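Local atomic coordinates of putative c-1-tetrahydrofolate synthase, cytoplasmic (Leishmania major, PDB entry 4A26), a protein that probably catalyses two linked folate reactions, oxidising methylenetetrahydrofolate with NAD(P)+ and hydrolysing the methenyl product, in one-carbon metabolism. Residues A16-E21 and G278-A283; T148-I153 and L285-L290; V154-C159 and A234-G239. All coordinates share one frame; numbering follows the deposited sequence.

Contact 1 (A16-E21 and G278-A283); sequences AAIRSE and GPMTIA
The guanidinium of Arg19 is the flat group of this contact, and it meets Pro279 at a slant: NH1 of Arg19 lies 4.2 Å from Pro279 CB. One face is backed by its own helix, where Ala16 CA sits 3.5 Å above the plane, toward the rim. The chain reaches this place because it bends at chi3 (-62°), folding the guanidinium back toward the preceding turn. NE has a long, weak ion pair with Glu64, on helix 49-64.

Deeper in the interface the contact is purely hydrocarbon and thioether. Ile18 splits its two branches between two partners: CD1 touches Met280 CE at 4.0 Å, the two side chains crossing at about a right angle, while CG2 rests on Ala283 CB at 4.2 Å. CG2 stands anti to the backbone N and CG1 anti to the carbonyl carbon (chi1 -76°), which separates the branches. Met280 starts out pointing away from 16-21, but bends at chi2 and chi3 bring its methyl back to Ile18. Ala283 meets Ile18 CG2 with its single methyl, the short side chain pointing toward 16-21. The two helix segments run nearly parallel, 19° apart, with axes 9.7 Å from each other. Gly278 is the N-cap of helix 279-297, and the contact uses the start of that helix.

No hydrogen bond or salt bridge crosses between 16-21 and 278-283. Cohesion comes from the apolar contacts of Ile18 with Met280 and Ala283, with the Arg19 guanidinium lying beside Pro279 at the partly exposed margin; together they join a helix of the catalytic domain to the C-terminal helix of the chain.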
loop_
_atom_site.group_PDB
_atom_site.type_symbol
_atom_site.label_atom_id
_atom_site.label_comp_id
_atom_site.label_asym_id
_atom_site.label_seq_id
_atom_site.Cartn_x
_atom_site.Cartn_y
_atom_site.Cartn_z
ATOM N N ALA A 16 -2.166 23.156 17.070
ATOM C CA ALA A 16 -2.469 24.580 17.218
ATOM C C ALA A 16 -1.530 25.428 16.367
ATOM O O ALA A 16 -1.972 26.353 15.686
ATOM C CB ALA A 16 -2.373 24.994 18.677
ATOM N N ALA A 17 -0.239 25.101 16.408
ATOM C CA ALA A 17 0.755 25.772 15.577
ATOM C C ALA A 17 0.442 25.596 14.092
ATOM O O ALA A 17 0.580 26.539 13.310
ATOM C CB ALA A 17 2.144 25.239 15.880
ATOM N N ILE A 18 0.021 24.390 13.714
ATOM C CA ILE A 18 -0.307 24.085 12.325
ATOM C C ILE A 18 -1.537 24.859 11.848
ATOM O O ILE A 18 -1.533 25.406 10.745
ATOM C CB ILE A 18 -0.506 22.568 12.108
ATOM C CG1 ILE A 18 0.854 21.865 12.090
ATOM C CG2 ILE A 18 -1.235 22.297 10.801
ATOM C CD1 ILE A 18 0.776 20.363 12.158
ATOM N N ARG A 19 -2.577 24.926 12.677
ATOM C CA ARG A 19 -3.768 25.711 12.334
ATOM C C ARG A 19 -3.415 27.170 12.058
ATOM O O ARG A 19 -3.947 27.774 11.125
ATOM C CB ARG A 19 -4.829 25.626 13.436
ATOM C CG ARG A 19 -5.527 24.271 13.518
ATOM C CD ARG A 19 -6.825 24.348 14.314
ATOM N NE ARG A 19 -6.614 24.740 15.706
ATOM C CZ ARG A 19 -6.151 23.936 16.663
ATOM N NH1 ARG A 19 -5.828 22.676 16.395
ATOM N NH2 ARG A 19 -6.000 24.392 17.902
ATOM N N SER A 20 -2.509 27.723 12.864
ATOM C CA SER A 20 -2.022 29.092 12.665
ATOM C C SER A 20 -1.290 29.242 11.335
ATOM O O SER A 20 -1.474 30.231 10.626
ATOM C CB SER A 20 -1.090 29.499 13.807
ATOM O OG SER A 20 -0.483 30.752 13.542
ATOM N N GLU A 21 -0.453 28.261 11.010
ATOM C CA GLU A 21 0.281 28.260 9.747
ATOM C C GLU A 21 -0.660 28.172 8.549
ATOM O O GLU A 21 -0.477 28.889 7.561
ATOM C CB GLU A 21 1.278 27.104 9.716
ATOM C CG GLU A 21 2.436 27.291 10.674
ATOM C CD GLU A 21 3.126 25.992 11.040
ATOM O OE1 GLU A 21 2.958 24.978 10.325
ATOM O OE2 GLU A 21 3.851 25.988 12.056
ATOM N N GLY A 278 -5.969 13.361 17.527
ATOM C CA GLY A 278 -7.157 14.100 17.960
ATOM C C GLY A 278 -7.323 15.386 17.179
ATOM O O GLY A 278 -7.902 15.371 16.094
ATOM N N PRO A 279 -6.833 16.517 17.727
ATOM C CA PRO A 279 -6.788 17.739 16.917
ATOM C C PRO A 279 -5.743 17.722 15.792
ATOM O O PRO A 279 -5.807 18.569 14.902
ATOM C CB PRO A 279 -6.470 18.838 17.943
ATOM C CG PRO A 279 -5.951 18.130 19.137
ATOM C CD PRO A 279 -6.635 16.810 19.156
ATOM N N MET A 280 -4.790 16.790 15.836
ATOM C CA MET A 280 -3.867 16.585 14.711
ATOM C C MET A 280 -4.620 16.091 13.483
ATOM O O MET A 280 -4.404 16.594 12.383
ATOM C CB MET A 280 -2.763 15.571 15.051
ATOM C CG MET A 280 -1.621 16.109 15.903
ATOM S SD MET A 280 -0.673 17.460 15.155
ATOM C CE MET A 280 -0.171 16.757 13.588
ATOM N N THR A 281 -5.489 15.101 13.683
ATOM C CA THR A 281 -6.281 14.509 12.605
ATOM C C THR A 281 -7.079 15.567 11.855
ATOM O O THR A 281 -7.027 15.625 10.624
ATOM C CB THR A 281 -7.255 13.434 13.151
ATOM O OG1 THR A 281 -6.508 12.397 13.800
ATOM C CG2 THR A 281 -8.092 12.830 12.027
ATOM N N ILE A 282 -7.805 16.400 12.602
ATOM C CA ILE A 282 -8.580 17.499 12.018
ATOM C C ILE A 282 -7.677 18.538 11.359
ATOM O O ILE A 282 -8.031 19.106 10.326
ATOM C CB ILE A 282 -9.487 18.187 13.073
ATOM C CG1 ILE A 282 -10.675 17.284 13.410
ATOM C CG2 ILE A 282 -10.002 19.533 12.570
ATOM C CD1 ILE A 282 -11.610 17.864 14.444
ATOM N N ALA A 283 -6.514 18.785 11.955
ATOM C CA ALA A 283 -5.534 19.713 11.383
ATOM C C ALA A 283 -5.016 19.179 10.052
ATOM O O ALA A 283 -4.945 19.906 9.055
ATOM C CB ALA A 283 -4.387 19.924 12.344
#

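Contact 2 (T148-I153 and L285-L290); sequences TAKGVI and LLENTL
Lys150 stretches its side chain across to helix 279-297 and passes alongside Asn288, the two running in opposite directions. Its CD lies 4.1 Å and its NZ 3.6 Å from Asn288 OD1, an approach too loose to count as a hydrogen bond. Lys150 CG is anti to the backbone N (chi1 -167°) and the chain stays extended beyond it, which carries the ammonium to the far helix. There NZ also meets Glu287 CG at 4.0 Å, with the glutamate chain lying roughly at right angles to the lysine. Glu287 OE1 remains 4.6 Å from Lys150 NZ, beyond salt-bridge range, so the attraction is probably a general electrostatic one. Long, weak ion pairs link NZ to Glu291 and Glu287 OE2 to Lys25.

The amide of Asn288 is held from its other end: ND2 donates to the carbonyl oxygens of Thr145 and Ala124, which probably fixes the rotation of the amide, with OD1 on the lysine side. The amide thus ties helix 279-297 to the backbone at Ala124 and at Thr145, just before helix 147-159. A C-terminal helix returning to pack near this connection is consistent with the two-domain dehydrogenase/cyclohydrolase fold, in which long helices join the lobes.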
loop_
_atom_site.group_PDB
_atom_site.type_symbol
_atom_site.label_atom_id
_atom_site.label_comp_id
_atom_site.label_asym_id
_atom_site.label_seq_id
_atom_site.Cartn_x
_atom_site.Cartn_y
_atom_site.Cartn_z
ATOM N N THR A 148 -5.063 10.918 10.245
ATOM C CA THR A 148 -4.442 10.438 11.479
ATOM C C THR A 148 -3.047 9.884 11.201
ATOM O O THR A 148 -2.098 10.181 11.926
ATOM C CB THR A 148 -5.299 9.372 12.184
ATOM O OG1 THR A 148 -6.567 9.936 12.527
ATOM C CG2 THR A 148 -4.620 8.879 13.453
ATOM N N ALA A 149 -2.930 9.109 10.127
ATOM C CA ALA A 149 -1.648 8.536 9.720
ATOM C C ALA A 149 -0.610 9.630 9.494
ATOM O O ALA A 149 0.479 9.582 10.067
ATOM C CB ALA A 149 -1.822 7.697 8.461
ATOM N N LYS A 150 -0.959 10.620 8.676
ATOM C CA LYS A 150 -0.035 11.706 8.338
ATOM C C LYS A 150 0.357 12.516 9.580
ATOM O O LYS A 150 1.516 12.901 9.735
ATOM C CB LYS A 150 -0.644 12.625 7.273
ATOM C CG LYS A 150 0.353 13.591 6.631
ATOM C CD LYS A 150 -0.338 14.802 6.013
ATOM C CE LYS A 150 0.568 15.560 5.053
ATOM N NZ LYS A 150 -0.179 16.644 4.340
ATOM N N GLY A 151 -0.614 12.758 10.457
ATOM C CA GLY A 151 -0.391 13.520 11.689
ATOM C C GLY A 151 0.501 12.825 12.701
ATOM O O GLY A 151 1.084 13.477 13.564
ATOM N N VAL A 152 0.597 11.503 12.612
ATOM C CA VAL A 152 1.554 10.755 13.426
ATOM C C VAL A 152 2.984 11.028 12.954
ATOM O O VAL A 152 3.875 11.257 13.766
ATOM C CB VAL A 152 1.277 9.237 13.383
ATOM C CG1 VAL A 152 2.438 8.462 13.996
ATOM C CG2 VAL A 152 -0.036 8.920 14.100
ATOM N N ILE A 153 3.198 11.005 11.641
ATOM C CA ILE A 153 4.520 11.299 11.078
ATOM C C ILE A 153 4.932 12.747 11.365
ATOM O O ILE A 153 6.091 13.006 11.697
ATOM C CB ILE A 153 4.585 10.999 9.556
ATOM C CG1 ILE A 153 4.866 9.518 9.311
ATOM C CG2 ILE A 153 5.695 11.772 8.892
ATOM C CD1 ILE A 153 3.849 8.586 9.879
ATOM N N LEU A 285 -6.594 17.117 8.158
ATOM C CA LEU A 285 -7.702 17.220 7.203
ATOM C C LEU A 285 -7.728 18.591 6.533
ATOM O O LEU A 285 -8.044 18.695 5.351
ATOM C CB LEU A 285 -9.046 16.945 7.883
ATOM C CG LEU A 285 -10.298 17.202 7.048
ATOM C CD1 LEU A 285 -10.306 16.326 5.811
ATOM C CD2 LEU A 285 -11.548 16.978 7.885
ATOM N N LEU A 286 -7.402 19.639 7.286
ATOM C CA LEU A 286 -7.348 20.992 6.723
ATOM C C LEU A 286 -6.145 21.167 5.798
ATOM O O LEU A 286 -6.256 21.800 4.746
ATOM C CB LEU A 286 -7.323 22.050 7.827
ATOM C CG LEU A 286 -8.605 22.219 8.642
ATOM C CD1 LEU A 286 -8.404 23.264 9.737
ATOM C CD2 LEU A 286 -9.765 22.608 7.745
ATOM N N GLU A 287 -5.003 20.599 6.184
ATOM C CA GLU A 287 -3.798 20.671 5.353
ATOM C C GLU A 287 -3.997 19.933 4.034
ATOM O O GLU A 287 -3.657 20.450 2.966
ATOM C CB GLU A 287 -2.577 20.115 6.089
ATOM C CG GLU A 287 -1.268 20.374 5.351
ATOM C CD GLU A 287 -0.173 20.890 6.258
ATOM O OE1 GLU A 287 0.197 20.176 7.216
ATOM O OE2 GLU A 287 0.321 22.014 6.008
ATOM N N ASN A 288 -4.547 18.724 4.122
ATOM C CA ASN A 288 -4.977 17.983 2.946
ATOM C C ASN A 288 -5.842 18.857 2.043
ATOM O O ASN A 288 -5.634 18.906 0.837
ATOM C CB ASN A 288 -5.746 16.718 3.363
ATOM C CG ASN A 288 -4.827 15.516 3.622
ATOM O OD1 ASN A 288 -3.612 15.660 3.778
ATOM N ND2 ASN A 288 -5.418 14.323 3.672
ATOM N N THR A 289 -6.797 19.566 2.640
ATOM C CA THR A 289 -7.725 20.416 1.888
ATOM C C THR A 289 -7.058 21.658 1.308
ATOM O O THR A 289 -7.505 22.174 0.283
ATOM C CB THR A 289 -8.903 20.867 2.761
ATOM O OG1 THR A 289 -9.432 19.743 3.472
ATOM C CG2 THR A 289 -10.002 21.482 1.902
ATOM N N LEU A 290 -6.007 22.149 1.964
ATOM C CA LEU A 290 -5.227 23.263 1.421
ATOM C C LEU A 290 -4.519 22.803 0.150
ATOM O O LEU A 290 -4.649 23.436 -0.893
ATOM C CB LEU A 290 -4.203 23.782 2.439
ATOM C CG LEU A 290 -3.731 25.240 2.308
ATOM C CD1 LEU A 290 -2.446 25.439 3.099
ATOM C CD2 LEU A 290 -3.521 25.660 0.874
#

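Contact 3 (V154-C159 and A234-G239); sequences VLLKRC and AVVDVG
Val236 is the residue with the most surface buried here, and it sets one methyl against each of two consecutive leucines of helix 147-159. CG1 meets Leu155 CD2 and CG2 meets Leu156 CD2, each at 4.2 Å. With CG1 anti to the backbone N (chi1 -171°) and CG2 anti to the carbonyl carbon, one valine serves both neighbours. Leu156 comes next in buried surface: its CB bond does not aim straight at the strand, but the end of the chain swings over so that CD2 also covers Ala234 CB, at 4.3 Å. Leu155 points toward the strand directly and contributes less. Everything that touches is aliphatic and buried, and no hydrogen bond crosses.

Between Ala234 and Val236, Val235 turns the other way, so the helix covers one face of the strand. The helix and strand segments run at 144° to each other, their axes 10.3 Å apart. Strand 234-237 is an inner strand of the parallel Rossmann-type sheet, flanked by 213-216, bonded through Val214, and by 269-271, bonded through Trp269 and Ser271. Helices 11-32 and 279-297 also pack on helix 147-159, Val154 touching Ile18, Met280 and Met284, and Leu155 touching Ile14 and Met280.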
loop_
_atom_site.group_PDB
_atom_site.type_symbol
_atom_site.label_atom_id
_atom_site.label_comp_id
_atom_site.label_asym_id
_atom_site.label_seq_id
_atom_site.Cartn_x
_atom_site.Cartn_y
_atom_site.Cartn_z
ATOM N N VAL A 154 3.984 13.678 11.257
ATOM C CA VAL A 154 4.258 15.098 11.517
ATOM C C VAL A 154 4.594 15.350 12.993
ATOM O O VAL A 154 5.461 16.161 13.305
ATOM C CB VAL A 154 3.084 16.000 11.068
ATOM C CG1 VAL A 154 3.290 17.432 11.544
ATOM C CG2 VAL A 154 2.937 15.961 9.549
ATOM N N LEU A 155 3.912 14.649 13.891
ATOM C CA LEU A 155 4.292 14.624 15.306
ATOM C C LEU A 155 5.781 14.341 15.491
ATOM O O LEU A 155 6.446 15.006 16.281
ATOM C CB LEU A 155 3.474 13.570 16.067
ATOM C CG LEU A 155 2.316 14.052 16.947
ATOM C CD1 LEU A 155 1.673 15.323 16.415
ATOM C CD2 LEU A 155 1.280 12.936 17.077
ATOM N N LEU A 156 6.294 13.354 14.759
ATOM C CA LEU A 156 7.707 12.976 14.843
ATOM C C LEU A 156 8.611 14.056 14.257
ATOM O O LEU A 156 9.486 14.571 14.944
ATOM C CB LEU A 156 7.951 11.644 14.125
ATOM C CG LEU A 156 7.232 10.418 14.698
ATOM C CD1 LEU A 156 7.299 9.265 13.718
ATOM C CD2 LEU A 156 7.825 10.013 16.037
ATOM N N LYS A 157 8.388 14.394 12.988
ATOM C CA LYS A 157 9.162 15.430 12.296
ATOM C C LYS A 157 9.288 16.701 13.124
ATOM O O LYS A 157 10.372 17.283 13.227
ATOM C CB LYS A 157 8.505 15.794 10.963
ATOM C CG LYS A 157 8.695 14.772 9.848
ATOM C CD LYS A 157 8.233 15.346 8.512
ATOM C CE LYS A 157 8.742 14.539 7.330
ATOM N NZ LYS A 157 7.981 13.278 7.169
ATOM N N ARG A 158 8.166 17.122 13.702
ATOM C CA ARG A 158 8.097 18.370 14.452
ATOM C C ARG A 158 8.709 18.293 15.847
ATOM O O ARG A 158 8.961 19.325 16.459
ATOM C CB ARG A 158 6.651 18.865 14.527
ATOM C CG ARG A 158 6.213 19.567 13.256
ATOM C CD ARG A 158 4.804 20.094 13.362
ATOM N NE ARG A 158 4.612 21.282 12.535
ATOM C CZ ARG A 158 4.820 22.533 12.941
ATOM N NH1 ARG A 158 5.243 22.798 14.177
ATOM N NH2 ARG A 158 4.607 23.533 12.098
ATOM N N CYS A 159 8.938 17.083 16.344
ATOM C CA CYS A 159 9.693 16.886 17.582
ATOM C C CYS A 159 11.172 16.611 17.308
ATOM O O CYS A 159 11.950 16.404 18.238
ATOM C CB CYS A 159 9.090 15.744 18.399
ATOM S SG CYS A 159 7.536 16.175 19.187
ATOM N N ALA A 234 10.846 6.526 20.795
ATOM C CA ALA A 234 9.751 7.471 20.634
ATOM C C ALA A 234 8.477 6.658 20.507
ATOM O O ALA A 234 8.385 5.780 19.645
ATOM C CB ALA A 234 9.957 8.326 19.400
ATOM N N VAL A 235 7.501 6.943 21.367
ATOM C CA VAL A 235 6.252 6.193 21.385
ATOM C C VAL A 235 5.059 7.094 21.076
ATOM O O VAL A 235 4.820 8.073 21.781
ATOM C CB VAL A 235 6.030 5.518 22.752
ATOM C CG1 VAL A 235 4.744 4.684 22.733
ATOM C CG2 VAL A 235 7.223 4.654 23.115
ATOM N N VAL A 236 4.311 6.755 20.023
ATOM C CA VAL A 236 3.073 7.470 19.697
ATOM C C VAL A 236 1.853 6.587 19.958
ATOM O O VAL A 236 1.658 5.570 19.295
ATOM C CB VAL A 236 3.045 7.967 18.239
ATOM C CG1 VAL A 236 1.843 8.879 18.027
ATOM C CG2 VAL A 236 4.327 8.705 17.905
ATOM N N ASP A 237 1.041 6.994 20.929
ATOM C CA ASP A 237 -0.141 6.245 21.328
ATOM C C ASP A 237 -1.350 6.756 20.552
ATOM O O ASP A 237 -1.864 7.829 20.833
ATOM C CB ASP A 237 -0.362 6.404 22.839
ATOM C CG ASP A 237 -1.324 5.379 23.415
ATOM O OD1 ASP A 237 -2.145 4.803 22.669
ATOM O OD2 ASP A 237 -1.254 5.143 24.634
ATOM N N VAL A 238 -1.792 5.977 19.571
ATOM C CA VAL A 238 -2.943 6.341 18.741
ATOM C C VAL A 238 -4.231 5.640 19.201
ATOM O O VAL A 238 -5.338 6.055 18.847
ATOM C CB VAL A 238 -2.684 6.026 17.246
ATOM C CG1 VAL A 238 -3.677 6.771 16.370
ATOM C CG2 VAL A 238 -1.269 6.411 16.853
ATOM N N GLY A 239 -4.088 4.582 19.992
ATOM C CA GLY A 239 -5.241 3.891 20.556
ATOM C C GLY A 239 -6.015 4.755 21.534
ATOM O O GLY A 239 -5.435 5.548 22.263
#

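How the contacts relate
Contact 3 is buried and wholly aliphatic; contact 1 is mostly apolar, with one arginine at its margin, whereas contact 2 is only partly buried and polar, built round a lysine and a side-chain amide. Contacts 1 and 2 share helix 279-297, and contacts 2 and 3 share helix 147-159, so the three form a chain from helix 11-32 to the Rossmann-type sheet. They also touch directly: Thr281 OG1 and Thr148 OG1, 2.8 Å apart, probably hydrogen-bond between contacts 1 and 2, while Glu21 and Arg158 form a salt bridge between 1 and 3. Val152 extends the aliphatic layer of contact 3 into the 148-153 segment. Contact 1 alone joins the catalytic and NAD(P)-binding domains.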